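Local coordinates for protein CrmK (Actinoalloteichus sp. WH1-2216-6, PDB 5I1V) that is a flavin-dependent oxidase with covalently bound FAD, involved in recycling a shunt product in caerulomycin biosynthesis, at residues Arg339-Ser344 against Asp451-Asp456. Sequence-based numbering, arbitrary orientation.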
loop_
_atom_site.group_PDB
_atom_site.type_symbol
_atom_site.label_atom_id
_atom_site.label_comp_id
_atom_site.label_asym_id
_atom_site.label_seq_id
_atom_site.Cartn_x
_atom_site.Cartn_y
_atom_site.Cartn_z
ATOM N N ARG A 339 0.277 17.006 -5.085
ATOM C CA ARG A 339 1.199 18.115 -4.823
ATOM C C ARG A 339 1.147 18.411 -3.322
ATOM O O ARG A 339 0.073 18.331 -2.711
ATOM C CB ARG A 339 0.824 19.316 -5.675
ATOM C CG ARG A 339 0.805 19.048 -7.167
ATOM C CD ARG A 339 0.233 20.203 -7.987
ATOM N NE ARG A 339 1.185 21.298 -8.190
ATOM C CZ ARG A 339 2.136 21.316 -9.128
ATOM N NH1 ARG A 339 2.303 20.298 -9.961
ATOM N NH2 ARG A 339 2.970 22.341 -9.205
ATOM N N ARG A 340 2.282 18.717 -2.716
ATOM C CA ARG A 340 2.368 18.822 -1.241
ATOM C C ARG A 340 3.322 19.857 -0.775
ATOM O O ARG A 340 4.314 20.152 -1.453
ATOM C CB ARG A 340 2.869 17.515 -0.592
ATOM C CG ARG A 340 2.309 16.246 -1.174
ATOM C CD ARG A 340 3.007 15.014 -0.601
ATOM N NE ARG A 340 2.438 13.805 -1.210
ATOM C CZ ARG A 340 1.295 13.247 -0.826
ATOM N NH1 ARG A 340 0.833 12.180 -1.466
ATOM N NH2 ARG A 340 0.597 13.768 0.186
ATOM N N LYS A 341 3.085 20.354 0.442
ATOM C CA LYS A 341 4.047 21.124 1.171
ATOM C C LYS A 341 3.970 20.686 2.655
ATOM O O LYS A 341 2.880 20.556 3.228
ATOM C CB LYS A 341 3.754 22.605 1.016
ATOM C CG LYS A 341 4.650 23.564 1.784
ATOM C CD LYS A 341 6.051 23.643 1.245
ATOM C CE LYS A 341 6.926 24.594 2.061
ATOM N NZ LYS A 341 8.378 24.206 2.032
ATOM N N VAL A 342 5.120 20.434 3.270
ATOM C CA VAL A 342 5.153 20.009 4.683
ATOM C C VAL A 342 6.044 20.949 5.477
ATOM O O VAL A 342 6.954 21.579 4.938
ATOM C CB VAL A 342 5.629 18.565 4.895
ATOM C CG1 VAL A 342 4.661 17.571 4.250
ATOM C CG2 VAL A 342 7.083 18.420 4.404
ATOM N N LYS A 343 5.723 21.100 6.756
ATOM C CA LYS A 343 6.569 21.812 7.680
ATOM C C LYS A 343 6.590 21.031 9.016
ATOM O O LYS A 343 5.766 20.172 9.267
ATOM C CB LYS A 343 6.047 23.253 7.894
ATOM C CG LYS A 343 6.007 24.109 6.637
ATOM C CD LYS A 343 5.555 25.526 6.938
ATOM C CE LYS A 343 5.704 26.426 5.739
ATOM N NZ LYS A 343 7.018 27.133 5.756
ATOM N N SER A 344 7.517 21.385 9.865
ATOM C CA SER A 344 7.820 20.661 11.057
ATOM C C SER A 344 8.232 21.635 12.146
ATOM O O SER A 344 8.837 22.666 11.849
ATOM C CB SER A 344 8.960 19.694 10.703
ATOM O OG SER A 344 9.842 19.491 11.758
ATOM N N ASP A 451 12.050 22.001 4.944
ATOM C CA ASP A 451 11.230 23.125 4.465
ATOM C C ASP A 451 12.160 24.220 4.026
ATOM O O ASP A 451 12.759 24.893 4.883
ATOM C CB ASP A 451 10.417 23.590 5.628
ATOM C CG ASP A 451 9.589 24.825 5.337
ATOM O OD1 ASP A 451 9.541 25.314 4.176
ATOM O OD2 ASP A 451 8.976 25.291 6.333
ATOM N N ILE A 452 12.254 24.462 2.727
ATOM C CA ILE A 452 13.260 25.433 2.266
ATOM C C ILE A 452 12.911 26.868 2.702
ATOM O O ILE A 452 13.769 27.746 2.654
ATOM C CB ILE A 452 13.538 25.420 0.738
ATOM C CG1 ILE A 452 12.274 25.811 -0.045
ATOM C CG2 ILE A 452 14.211 24.087 0.356
ATOM C CD1 ILE A 452 12.373 25.820 -1.567
ATOM N N ASP A 453 11.660 27.091 3.112
ATOM C CA ASP A 453 11.256 28.396 3.691
ATOM C C ASP A 453 12.106 28.779 4.913
ATOM O O ASP A 453 12.233 29.969 5.184
ATOM C CB ASP A 453 9.767 28.437 4.050
ATOM C CG ASP A 453 8.846 28.214 2.836
ATOM O OD1 ASP A 453 9.311 28.367 1.689
ATOM O OD2 ASP A 453 7.650 27.874 3.030
ATOM N N LEU A 454 12.741 27.814 5.610
ATOM C CA LEU A 454 13.576 28.161 6.778
ATOM C C LEU A 454 14.863 28.840 6.366
ATOM O O LEU A 454 15.535 29.391 7.191
ATOM C CB LEU A 454 13.854 26.974 7.726
ATOM C CG LEU A 454 12.666 26.170 8.272
ATOM C CD1 LEU A 454 13.101 25.132 9.303
ATOM C CD2 LEU A 454 11.546 27.024 8.822
ATOM N N ALA A 455 15.217 28.799 5.087
ATOM C CA ALA A 455 16.380 29.534 4.607
ATOM C C ALA A 455 15.959 30.770 3.806
ATOM O O ALA A 455 16.793 31.431 3.191
ATOM C CB ALA A 455 17.266 28.622 3.767
ATOM N N ASP A 456 14.662 31.058 3.798
ATOM C CA ASP A 456 14.111 32.145 2.981
ATOM C C ASP A 456 13.950 33.356 3.895
ATOM O O ASP A 456 13.130 33.301 4.801
ATOM C CB ASP A 456 12.750 31.760 2.443
ATOM C CG ASP A 456 12.193 32.775 1.478
ATOM O OD1 ASP A 456 12.533 33.970 1.575
ATOM O OD2 ASP A 456 11.394 32.384 0.627
HETATM O O HOH W 1 9.412 23.752 8.697
#
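Two donors grip OD1 of D451 from opposite faces of the carboxylate: NZ of K341 at 2.7 Å and, closing an Asx turn, the backbone N of D453 at 3.0 Å. The turn starts the 3-10 segment 452-455 and sets it against strand 339-347 of the large antiparallel sheet, in a buried four-residue salt-bridge network. OD2 of D451 takes NZ of K343 on its syn lone pair at 2.7 Å, and a water joins the same oxygen to the backbone N of S344. Two positions apart and so on the same side of the strand, the lysines differ in shape. K341 has CG anti to its backbone N (chi1 177°), bends at chi2 and crosses D451 at about a right angle; K343 bends only at chi4, after its CG has passed 3.2 Å from OD2 of D451. An alanine at D451 would probably leave both ammonium groups short of an anion and the turn without its side-chain acceptor. E67 also pairs with K341, and R422 of helix 414-428 with D453. V342, between the lysines, has its side chain about 7 Å from the bound FAD. NZ of K343 also reaches OD2 of D453, on the anti lone pair, at 2.9 Å.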